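PDB 6FSK: DyP-type peroxidase from Pleurotus ostreatus PC15, which catalyses heme-dependent oxidations driven by peroxide as a dye-decolorizing peroxidase, its substrates probably including dyes and manganese(II). Local coordinates for residues Lys18-Tyr23 / His171-Val176; Gly101-Ala106 / Pro122-Pro127; Phe310-Ser315 / His329-Tyr334. The protein carries 1 engineered substitution. All blocks are in the same frame, centred on the assembly; numbering follows the deposited sequence.

Contact 1. Residues Lys18-Tyr23 / His171-Val176; sequences KRTETY and HVRGDV
Strand residues Thr20-Tyr23 and His171-Asp175 run antiparallel, their axes 4.7 Å apart at closest and 166° between directions. Glu21 pairs with Gly174 and Tyr23 with Val172 through reciprocal N-H...O=C bonds, while Thr20-Asp175 and Thr22-Arg173 are the non-hydrogen-bonded pairs; Val176 N extends the pattern to Arg19 O. On the face carrying the threonines, Thr20 and Asp175 lie side by side. With OG1 anti to the backbone N (chi1 -172°), Thr20 places its hydroxyl 2.8 Å from Gly174 O and 2.9 Å from Asp175 OD1, two acceptors within reach of one proton. Asp175 OD1 is hydrogen-bonded to His143 NE2 and takes a bond from a water that also donates to Arg19 O. The other oxygen, OD2, is gripped side-on by Arg173, whose NE (2.9 Å from OD2) and NH2 both donate to it, so both carboxylate oxygens are engaged. On the reverse face Tyr23 CB rests 3.8 Å from Val172 CG2, and both side chains reach Leu381 of strand 379-386. On this face Lys18 NZ forms a salt bridge with Glu21 OE1 (2.8 Å) and a hydrogen bond to Arg356 O. On its other flank strand 20-28 meets strand 134-140, where Arg19 and Thr20 both face Gly140 in a classic beta bulge. The first and fourth strands paired, in the order 4-1-3-2, mark a ferredoxin-like sheet, here the N-terminal of the two halves of the DyP fold.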
loop_
_atom_site.group_PDB
_atom_site.type_symbol
_atom_site.label_atom_id
_atom_site.label_comp_id
_atom_site.label_asym_id
_atom_site.label_seq_id
_atom_site.Cartn_x
_atom_site.Cartn_y
_atom_site.Cartn_z
ATOM N N LYS A 18 5.473 13.166 6.448
ATOM C CA LYS A 18 4.362 13.336 7.396
ATOM C C LYS A 18 4.557 12.696 8.743
ATOM O O LYS A 18 5.124 11.581 8.869
ATOM C CB LYS A 18 3.143 12.706 6.734
ATOM C CG LYS A 18 3.361 11.233 6.313
ATOM C CD LYS A 18 2.297 10.724 5.329
ATOM C CE LYS A 18 2.487 9.279 4.872
ATOM N NZ LYS A 18 1.617 8.979 3.711
ATOM N N ARG A 19 3.938 13.310 9.732
ATOM C CA ARG A 19 3.576 12.690 10.970
ATOM C C ARG A 19 2.061 12.435 11.043
ATOM O O ARG A 19 1.601 11.565 11.818
ATOM C CB ARG A 19 4.039 13.572 12.149
ATOM C CG ARG A 19 5.577 13.544 12.242
ATOM C CD ARG A 19 6.146 14.285 13.452
ATOM N NE ARG A 19 5.653 13.871 14.765
ATOM C CZ ARG A 19 4.561 14.338 15.384
ATOM N NH1 ARG A 19 3.743 15.256 14.850
ATOM N NH2 ARG A 19 4.254 13.854 16.578
ATOM N N THR A 20 1.288 13.240 10.264
ATOM C CA THR A 20 -0.173 13.145 10.214
ATOM C C THR A 20 -0.640 13.486 8.813
ATOM O O THR A 20 0.044 14.187 8.056
ATOM C CB THR A 20 -0.863 13.972 11.293
ATOM O OG1 THR A 20 -2.267 13.728 11.336
ATOM C CG2 THR A 20 -0.595 15.464 11.101
ATOM N N GLU A 21 -1.764 12.937 8.448
ATOM C CA GLU A 21 -2.303 13.103 7.092
ATOM C C GLU A 21 -3.804 13.007 7.121
ATOM O O GLU A 21 -4.343 12.066 7.697
ATOM C CB GLU A 21 -1.671 12.058 6.125
ATOM C CG GLU A 21 -1.985 12.260 4.666
ATOM C CD GLU A 21 -1.169 11.328 3.780
ATOM O OE1 GLU A 21 -0.861 10.235 4.250
ATOM O OE2 GLU A 21 -0.899 11.733 2.593
ATOM N N THR A 22 -4.488 13.915 6.417
ATOM C CA THR A 22 -5.908 13.827 6.214
ATOM C C THR A 22 -6.250 13.600 4.753
ATOM O O THR A 22 -5.778 14.318 3.869
ATOM C CB THR A 22 -6.604 15.058 6.758
ATOM O OG1 THR A 22 -6.418 15.080 8.184
ATOM C CG2 THR A 22 -8.072 15.041 6.438
ATOM N N TYR A 23 -7.142 12.620 4.528
ATOM C CA TYR A 23 -7.698 12.318 3.231
ATOM C C TYR A 23 -9.149 12.820 3.196
ATOM O O TYR A 23 -9.981 12.323 3.985
ATOM C CB TYR A 23 -7.614 10.861 2.846
ATOM C CG TYR A 23 -6.239 10.306 2.667
ATOM C CD1 TYR A 23 -5.518 9.829 3.736
ATOM C CD2 TYR A 23 -5.673 10.239 1.364
ATOM C CE1 TYR A 23 -4.233 9.295 3.578
ATOM C CE2 TYR A 23 -4.394 9.755 1.181
ATOM C CZ TYR A 23 -3.682 9.268 2.283
ATOM O OH TYR A 23 -2.385 8.746 2.029
ATOM N N HIS A 171 -14.017 12.102 5.607
ATOM C CA HIS A 171 -12.554 12.305 5.650
ATOM C C HIS A 171 -11.996 11.288 6.647
ATOM O O HIS A 171 -12.704 10.848 7.576
ATOM C CB HIS A 171 -12.091 13.750 5.969
ATOM C CG HIS A 171 -12.375 14.221 7.356
ATOM N ND1 HIS A 171 -13.551 14.843 7.722
ATOM C CD2 HIS A 171 -11.587 14.252 8.437
ATOM C CE1 HIS A 171 -13.480 15.175 8.998
ATOM N NE2 HIS A 171 -12.278 14.899 9.428
ATOM N N VAL A 172 -10.760 10.885 6.436
ATOM C CA VAL A 172 -10.039 10.035 7.359
ATOM C C VAL A 172 -8.693 10.640 7.741
ATOM O O VAL A 172 -8.106 11.395 6.960
ATOM C CB VAL A 172 -9.862 8.608 6.800
ATOM C CG1 VAL A 172 -11.157 7.921 6.472
ATOM C CG2 VAL A 172 -8.964 8.617 5.596
ATOM N N ARG A 173 -8.220 10.343 8.936
ATOM C CA ARG A 173 -6.958 10.872 9.399
ATOM C C ARG A 173 -6.016 9.738 9.768
ATOM O O ARG A 173 -6.416 8.800 10.471
ATOM C CB ARG A 173 -7.116 11.814 10.569
ATOM C CG ARG A 173 -5.857 12.648 10.862
ATOM C CD ARG A 173 -6.085 13.494 12.115
ATOM N NE ARG A 173 -5.975 12.667 13.292
ATOM C CZ ARG A 173 -6.405 12.975 14.517
ATOM N NH1 ARG A 173 -6.956 14.192 14.798
ATOM N NH2 ARG A 173 -6.167 12.157 15.493
ATOM N N GLY A 174 -4.781 9.879 9.402
ATOM C CA GLY A 174 -3.706 8.984 9.819
ATOM C C GLY A 174 -2.754 9.753 10.750
ATOM O O GLY A 174 -2.542 10.993 10.630
ATOM N N ASP A 175 -2.120 9.009 11.633
ATOM C CA ASP A 175 -1.154 9.507 12.553
ATOM C C ASP A 175 -0.090 8.461 12.791
ATOM O O ASP A 175 -0.434 7.290 13.064
ATOM C CB ASP A 175 -1.841 9.764 13.878
ATOM C CG ASP A 175 -2.880 10.866 13.762
ATOM O OD1 ASP A 175 -2.433 12.072 13.735
ATOM O OD2 ASP A 175 -4.084 10.550 13.729
ATOM N N VAL A 176 1.166 8.845 12.675
ATOM C CA VAL A 176 2.215 7.877 12.990
ATOM C C VAL A 176 2.120 7.482 14.473
ATOM O O VAL A 176 1.543 8.200 15.317
ATOM C CB VAL A 176 3.621 8.400 12.595
ATOM C CG1 VAL A 176 3.679 8.700 11.080
ATOM C CG2 VAL A 176 4.047 9.531 13.492
HETATM O O HOH W 1 0.127 12.447 14.588
#

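Contact 2. Residues Gly101-Ala106 / Pro122-Pro127; sequences GQRKDA and PAWEAP
Ala106, Pro122 and Trp124 supply much of the apolar contact. The methyl CB of Ala106 sits 3.7 Å from Trp124 CZ2 and 4.2 Å from Pro122 CB, so a helix residue without a longer side chain lets proline and indole come close. Arg103 joins through its aliphatic part: CG, anti to the carbonyl carbon (chi1 -74°), lies 3.5 Å from Trp124 CZ3. Beyond it the chain bends at chi3 and carries the guanidinium off to Asp131 and to Leu129 O. Pro122 also packs on its own neighbour in sequence, CG standing 3.5 Å over the centre of one face of the Trp124 ring. That fold-back goes with an inverse gamma turn centred on Ala123, closed by a weak bond from Trp124 N to Pro122 O; the turn presents both side chains to helix 102-109 as the loop leaves strand 119-122 in the alpha+beta barrel domain. No hydrogen bond crosses between the segments, and the polar ends of the side chains find their partners outside them. Gln102, extended beyond CG, brings OE1 to 3.5 Å from Trp124 CH2, with its amide plane 85° from the indole; OE1 accepts from Arg243 while NE2 donates to Phe242 O, which fixes the rotation of the amide. Trp124 NE1 donates to Asp111 OD2. Arg103 O, buried 3.6 Å from Pro122 CD, has no hydrogen-bonding partner in the model.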
loop_
_atom_site.group_PDB
_atom_site.type_symbol
_atom_site.label_atom_id
_atom_site.label_comp_id
_atom_site.label_asym_id
_atom_site.label_seq_id
_atom_site.Cartn_x
_atom_site.Cartn_y
_atom_site.Cartn_z
ATOM N N GLY A 101 -14.188 0.582 -10.609
ATOM C CA GLY A 101 -14.240 1.151 -9.253
ATOM C C GLY A 101 -14.115 0.093 -8.199
ATOM O O GLY A 101 -14.393 -1.049 -8.427
ATOM N N GLN A 102 -13.608 0.513 -7.079
ATOM C CA GLN A 102 -13.265 -0.389 -6.043
ATOM C C GLN A 102 -14.497 -0.988 -5.376
ATOM O O GLN A 102 -14.431 -2.109 -4.897
ATOM C CB GLN A 102 -12.319 0.173 -5.009
ATOM C CG GLN A 102 -11.561 -0.963 -4.260
ATOM C CD GLN A 102 -10.726 -0.452 -3.136
ATOM O OE1 GLN A 102 -11.011 -0.734 -1.946
ATOM N NE2 GLN A 102 -9.647 0.325 -3.469
ATOM N N ARG A 103 -15.591 -0.220 -5.242
ATOM C CA ARG A 103 -16.768 -0.838 -4.616
ATOM C C ARG A 103 -17.218 -2.154 -5.318
ATOM O O ARG A 103 -17.499 -3.193 -4.637
ATOM C CB ARG A 103 -17.943 0.119 -4.626
ATOM C CG ARG A 103 -17.870 1.238 -3.643
ATOM C CD ARG A 103 -18.941 2.336 -3.828
ATOM N NE ARG A 103 -18.801 2.949 -5.167
ATOM C CZ ARG A 103 -19.745 3.693 -5.670
ATOM N NH1 ARG A 103 -20.842 3.952 -4.938
ATOM N NH2 ARG A 103 -19.601 4.178 -6.878
ATOM N N LYS A 104 -17.175 -2.201 -6.665
ATOM C CA LYS A 104 -17.517 -3.426 -7.411
ATOM C C LYS A 104 -16.335 -4.395 -7.432
ATOM O O LYS A 104 -16.491 -5.581 -7.244
ATOM C CB LYS A 104 -17.906 -3.101 -8.825
ATOM C CG LYS A 104 -19.300 -2.551 -8.893
ATOM C CD LYS A 104 -19.655 -2.115 -10.273
ATOM C CE LYS A 104 -21.065 -1.523 -10.287
ATOM N NZ LYS A 104 -21.122 -0.553 -11.401
ATOM N N ASP A 105 -15.108 -3.857 -7.542
ATOM C CA ASP A 105 -13.931 -4.721 -7.664
ATOM C C ASP A 105 -13.655 -5.472 -6.349
ATOM O O ASP A 105 -13.043 -6.529 -6.358
ATOM C CB ASP A 105 -12.704 -3.888 -8.027
ATOM C CG ASP A 105 -11.584 -4.701 -8.665
ATOM O OD1 ASP A 105 -11.851 -5.548 -9.515
ATOM O OD2 ASP A 105 -10.352 -4.446 -8.310
ATOM N N ALA A 106 -14.144 -4.925 -5.232
ATOM C CA ALA A 106 -13.918 -5.479 -3.928
ATOM C C ALA A 106 -14.479 -6.912 -3.828
ATOM O O ALA A 106 -14.001 -7.753 -3.071
ATOM C CB ALA A 106 -14.575 -4.621 -2.859
ATOM N N PRO A 122 -19.891 -4.268 -0.632
ATOM C CA PRO A 122 -18.916 -4.667 0.367
ATOM C C PRO A 122 -19.346 -4.199 1.759
ATOM O O PRO A 122 -20.092 -3.142 1.879
ATOM C CB PRO A 122 -17.648 -3.835 -0.048
ATOM C CG PRO A 122 -18.108 -2.814 -0.884
ATOM C CD PRO A 122 -19.371 -3.234 -1.557
ATOM N N ALA A 123 -18.844 -4.875 2.790
ATOM C CA ALA A 123 -19.169 -4.517 4.182
ATOM C C ALA A 123 -18.224 -3.409 4.583
ATOM O O ALA A 123 -17.236 -3.580 5.306
ATOM C CB ALA A 123 -19.044 -5.685 5.066
ATOM N N TRP A 124 -18.546 -2.213 4.090
ATOM C CA TRP A 124 -17.746 -1.023 4.324
ATOM C C TRP A 124 -18.506 0.045 5.131
ATOM O O TRP A 124 -19.757 -0.003 5.217
ATOM C CB TRP A 124 -17.385 -0.382 2.991
ATOM C CG TRP A 124 -16.339 -1.143 2.184
ATOM C CD1 TRP A 124 -15.636 -2.176 2.548
ATOM C CD2 TRP A 124 -15.906 -0.782 0.879
ATOM N NE1 TRP A 124 -14.747 -2.584 1.527
ATOM C CE2 TRP A 124 -14.881 -1.696 0.506
ATOM C CE3 TRP A 124 -16.181 0.321 0.049
ATOM C CZ2 TRP A 124 -14.220 -1.601 -0.687
ATOM C CZ3 TRP A 124 -15.563 0.404 -1.163
ATOM C CH2 TRP A 124 -14.515 -0.551 -1.478
ATOM N N GLU A 125 -17.770 0.965 5.732
ATOM C CA GLU A 125 -18.432 2.097 6.333
ATOM C C GLU A 125 -19.289 2.829 5.315
ATOM O O GLU A 125 -19.003 2.948 4.117
ATOM C CB GLU A 125 -17.439 3.065 6.934
ATOM C CG GLU A 125 -16.620 2.488 8.042
ATOM C CD GLU A 125 -15.819 3.443 8.796
ATOM O OE1 GLU A 125 -15.752 4.634 8.404
ATOM O OE2 GLU A 125 -15.174 2.980 9.770
ATOM N N ALA A 126 -20.446 3.370 5.747
ATOM C CA ALA A 126 -21.412 3.951 4.815
ATOM C C ALA A 126 -20.926 4.956 3.812
ATOM O O ALA A 126 -21.297 4.896 2.624
ATOM C CB ALA A 126 -22.599 4.488 5.615
ATOM N N PRO A 127 -20.060 5.854 4.206
ATOM C CA PRO A 127 -19.637 6.866 3.260
ATOM C C PRO A 127 -18.875 6.277 2.069
ATOM O O PRO A 127 -18.947 6.773 0.950
ATOM C CB PRO A 127 -18.761 7.784 4.061
ATOM C CG PRO A 127 -19.150 7.541 5.466
ATOM C CD PRO A 127 -19.659 6.166 5.603
#

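Contact 3. Residues Phe310-Ser315 / His329-Tyr334; sequences FDFGDS and HIRKTY. With HEM (protoporphyrin IX containing Fe), chain C.
Arg331 leaves its helix with CG anti to the backbone N (chi1 -169°) and continues extended to NE, while Phe312 has CG anti to its carbonyl carbon, beside the backbone N; the two side chains slide past each other in opposite directions. Guanidinium and ring lie flat together, planes 5° apart and centres 4.3 Å apart, an off-centre cation-pi stack. Closer to the helix, Arg331 CD stands 3.8 Å from the centroid of the Phe312 ring, a CH-pi contact over its face. Arg331 NH2 then donates to Ser315 OG at 2.9 Å, and OG in turn donates to Phe312 O at 2.6 Å; a water bridges Ser315 OG and Arg331 NH1. NE forms a salt bridge with Asp338. An alanine in place of Arg331 would probably leave Asp338 without this charged partner, Ser315 OG without its guanidinium donor, and most of the stack over one face of the Phe312 ring missing. Nearby, Ile330 CD1 meets the edge of the Phe310 ring, 3.8 Å from CZ, while its CG2 packs against heme CAA. His329, on the same short helix, binds the heme iron through NE2 at 2.2 Å, and its ND1 is hydrogen-bonded to Asp428 OD2. The buried guanidinium charge is probably balanced mainly by Asp338 and eased by the hydroxyl, the water and the ring face, tying the 310-315 loop to the helix that carries the proximal iron ligand.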
loop_
_atom_site.group_PDB
_atom_site.type_symbol
_atom_site.label_atom_id
_atom_site.label_comp_id
_atom_site.label_asym_id
_atom_site.label_seq_id
_atom_site.Cartn_x
_atom_site.Cartn_y
_atom_site.Cartn_z
ATOM N N PHE A 310 18.374 -9.420 -0.343
ATOM C CA PHE A 310 18.047 -10.867 -0.374
ATOM C C PHE A 310 17.097 -11.046 -1.531
ATOM O O PHE A 310 16.464 -10.060 -1.985
ATOM C CB PHE A 310 17.425 -11.376 0.922
ATOM C CG PHE A 310 16.133 -10.664 1.317
ATOM C CD1 PHE A 310 16.177 -9.518 2.044
ATOM C CD2 PHE A 310 14.912 -11.182 0.939
ATOM C CE1 PHE A 310 15.025 -8.866 2.414
ATOM C CE2 PHE A 310 13.769 -10.568 1.298
ATOM C CZ PHE A 310 13.820 -9.435 2.016
ATOM N N ASP A 311 17.054 -12.245 -2.098
ATOM C CA ASP A 311 16.215 -12.511 -3.227
ATOM C C ASP A 311 15.469 -13.851 -3.142
ATOM O O ASP A 311 14.786 -14.218 -4.062
ATOM C CB ASP A 311 16.998 -12.403 -4.523
ATOM C CG ASP A 311 18.161 -13.396 -4.591
ATOM O OD1 ASP A 311 18.327 -14.288 -3.765
ATOM O OD2 ASP A 311 18.990 -13.266 -5.510
ATOM N N PHE A 312 15.621 -14.565 -2.016
ATOM C CA PHE A 312 15.080 -15.928 -1.816
ATOM C C PHE A 312 15.822 -17.064 -2.565
ATOM O O PHE A 312 15.436 -18.228 -2.451
ATOM C CB PHE A 312 13.558 -16.044 -2.010
ATOM C CG PHE A 312 12.756 -14.969 -1.292
ATOM C CD1 PHE A 312 12.787 -14.824 0.050
ATOM C CD2 PHE A 312 11.884 -14.200 -1.999
ATOM C CE1 PHE A 312 12.058 -13.861 0.717
ATOM C CE2 PHE A 312 11.113 -13.212 -1.358
ATOM C CZ PHE A 312 11.211 -13.081 -0.010
ATOM N N GLY A 313 16.917 -16.699 -3.170
ATOM C CA GLY A 313 17.800 -17.648 -3.835
ATOM C C GLY A 313 17.048 -18.561 -4.745
ATOM O O GLY A 313 16.221 -18.152 -5.543
ATOM N N ASP A 314 17.317 -19.869 -4.650
ATOM C CA ASP A 314 16.559 -20.859 -5.373
ATOM C C ASP A 314 15.729 -21.732 -4.379
ATOM O O ASP A 314 15.355 -22.867 -4.676
ATOM C CB ASP A 314 17.481 -21.767 -6.243
ATOM C CG ASP A 314 18.486 -22.549 -5.380
ATOM O OD1 ASP A 314 18.621 -22.314 -4.167
ATOM O OD2 ASP A 314 19.164 -23.450 -5.942
ATOM N N SER A 315 15.292 -21.125 -3.249
ATOM C CA SER A 315 14.622 -21.908 -2.225
ATOM C C SER A 315 13.287 -22.472 -2.700
ATOM O O SER A 315 12.860 -23.556 -2.301
ATOM C CB SER A 315 14.525 -21.139 -0.938
ATOM O OG SER A 315 13.851 -19.887 -1.179
ATOM N N HIS A 329 4.157 -12.674 4.059
ATOM C CA HIS A 329 3.556 -11.515 3.373
ATOM C C HIS A 329 4.419 -10.847 2.373
ATOM O O HIS A 329 4.020 -10.601 1.268
ATOM C CB HIS A 329 3.121 -10.541 4.425
ATOM C CG HIS A 329 2.584 -9.268 3.881
ATOM N ND1 HIS A 329 1.493 -9.201 3.055
ATOM C CD2 HIS A 329 2.963 -7.987 4.102
ATOM C CE1 HIS A 329 1.225 -7.926 2.791
ATOM N NE2 HIS A 329 2.148 -7.175 3.354
ATOM N N ILE A 330 5.672 -10.635 2.715
ATOM C CA ILE A 330 6.521 -9.880 1.766
ATOM C C ILE A 330 6.797 -10.721 0.530
ATOM O O ILE A 330 7.088 -10.186 -0.537
ATOM C CB ILE A 330 7.882 -9.361 2.358
ATOM C CG1 ILE A 330 8.868 -10.508 2.669
ATOM C CG2 ILE A 330 7.583 -8.455 3.538
ATOM C CD1 ILE A 330 10.239 -10.006 3.137
ATOM N N ARG A 331 6.811 -12.053 0.693
ATOM C CA ARG A 331 7.089 -12.938 -0.422
ATOM C C ARG A 331 5.909 -13.096 -1.365
ATOM O O ARG A 331 6.080 -13.264 -2.591
ATOM C CB ARG A 331 7.582 -14.312 0.130
ATOM C CG ARG A 331 8.166 -15.302 -0.876
ATOM C CD ARG A 331 8.963 -16.326 -0.043
ATOM N NE ARG A 331 9.593 -17.253 -0.998
ATOM C CZ ARG A 331 10.560 -18.084 -0.641
ATOM N NH1 ARG A 331 10.842 -18.218 0.644
ATOM N NH2 ARG A 331 11.146 -18.782 -1.554
ATOM N N LYS A 332 4.700 -13.084 -0.798
ATOM C CA LYS A 332 3.449 -13.036 -1.524
ATOM C C LYS A 332 3.309 -11.726 -2.288
ATOM O O LYS A 332 2.764 -11.751 -3.390
ATOM C CB LYS A 332 2.264 -13.191 -0.591
ATOM C CG LYS A 332 2.049 -14.593 -0.115
ATOM C CD LYS A 332 1.260 -15.463 -1.119
ATOM C CE LYS A 332 0.738 -16.740 -0.543
ATOM N NZ LYS A 332 -0.134 -17.387 -1.522
ATOM N N THR A 333 3.899 -10.643 -1.867
ATOM C CA THR A 333 3.654 -9.350 -2.473
ATOM C C THR A 333 4.825 -8.854 -3.339
ATOM O O THR A 333 4.571 -8.160 -4.291
ATOM C CB THR A 333 3.288 -8.281 -1.424
ATOM O OG1 THR A 333 4.376 -8.122 -0.511
ATOM C CG2 THR A 333 1.939 -8.597 -0.694
ATOM N N TYR A 334 6.014 -9.322 -3.059
ATOM C CA TYR A 334 7.149 -9.139 -3.980
ATOM C C TYR A 334 7.927 -10.466 -4.004
ATOM O O TYR A 334 8.808 -10.715 -3.170
ATOM C CB TYR A 334 8.050 -7.997 -3.584
ATOM C CG TYR A 334 9.270 -7.806 -4.480
ATOM C CD1 TYR A 334 9.245 -8.125 -5.789
ATOM C CD2 TYR A 334 10.416 -7.239 -3.948
ATOM C CE1 TYR A 334 10.406 -7.952 -6.571
ATOM C CE2 TYR A 334 11.529 -7.052 -4.700
ATOM C CZ TYR A 334 11.503 -7.385 -6.010
ATOM O OH TYR A 334 12.719 -7.229 -6.728
HETATM C CHA HEM C . 5.629 -5.048 2.816
HETATM C CHB HEM C . 2.576 -4.810 6.539
HETATM C CHC HEM C . -1.075 -4.371 3.433
HETATM C CHD HEM C . 1.939 -4.921 -0.320
HETATM C C1A HEM C . 5.151 -5.016 4.127
HETATM C C2A HEM C . 5.942 -5.086 5.315
HETATM C C3A HEM C . 5.104 -4.971 6.355
HETATM C C4A HEM C . 3.783 -4.912 5.806
HETATM C CMA HEM C . 5.459 -5.051 7.800
HETATM C CAA HEM C . 7.449 -5.287 5.350
HETATM C CBA HEM C . 8.327 -4.044 5.408
HETATM C CGA HEM C . 8.316 -3.257 4.124
HETATM O O1A HEM C . 8.947 -3.656 3.143
HETATM O O2A HEM C . 7.670 -2.179 4.105
HETATM C C1B HEM C . 1.276 -4.673 6.046
HETATM C C2B HEM C . 0.119 -4.487 6.797
HETATM C C3B HEM C . -0.938 -4.324 5.959
HETATM C C4B HEM C . -0.361 -4.452 4.613
HETATM C CMB HEM C . 0.031 -4.507 8.303
HETATM C CAB HEM C . -2.388 -4.116 6.170
HETATM C CBB HEM C . -2.890 -3.630 7.284
HETATM C C1C HEM C . -0.663 -4.558 2.149
HETATM C C2C HEM C . -1.415 -4.605 0.968
HETATM C C3C HEM C . -0.594 -4.787 -0.106
HETATM C C4C HEM C . 0.749 -4.789 0.422
HETATM C CMC HEM C . -2.911 -4.441 0.926
HETATM C CAC HEM C . -0.852 -4.993 -1.558
HETATM C CBC HEM C . -1.987 -5.532 -2.047
HETATM C C1D HEM C . 3.210 -4.934 0.262
HETATM C C2D HEM C . 4.430 -4.896 -0.601
HETATM C C3D HEM C . 5.473 -4.886 0.314
HETATM C C4D HEM C . 4.860 -4.989 1.628
HETATM C CMD HEM C . 4.523 -4.825 -2.073
HETATM C CAD HEM C . 6.970 -4.915 0.024
HETATM C CBD HEM C . 7.500 -6.296 -0.202
HETATM C CGD HEM C . 8.951 -6.274 -0.615
HETATM O O1D HEM C . 9.676 -7.044 0.062
HETATM O O2D HEM C . 9.344 -5.484 -1.448
HETATM N NA HEM C . 3.786 -5.016 4.420
HETATM N NB HEM C . 0.968 -4.735 4.728
HETATM N NC HEM C . 0.685 -4.808 1.794
HETATM N ND HEM C . 3.526 -5.065 1.551
HETATM FE FE HEM C . 2.252 -4.986 3.126
HETATM O O HOH W 2 13.683 -18.766 1.448
#

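How the contacts relate
Contact 2 is nested along the chain inside the loop that contact 1 closes, and contact 3 follows both. The first two belong to the alpha+beta barrel domain, their centres about 21 Å apart; contact 3, in the C-terminal region, has its centre about 31 Å from either, and it lies across the chain's centre from contact 1. An eight-stranded antiparallel sheet connects the first two: contact 1 joins two of its strands, 20-28 and the outermost 166-175, while contact 2 rests on strands 238-247 and 462-472. Contacts 1 and 2 thus shape the sheet and its covering helix without touching the heme, whereas contact 3 holds the helix that carries the axial iron ligand.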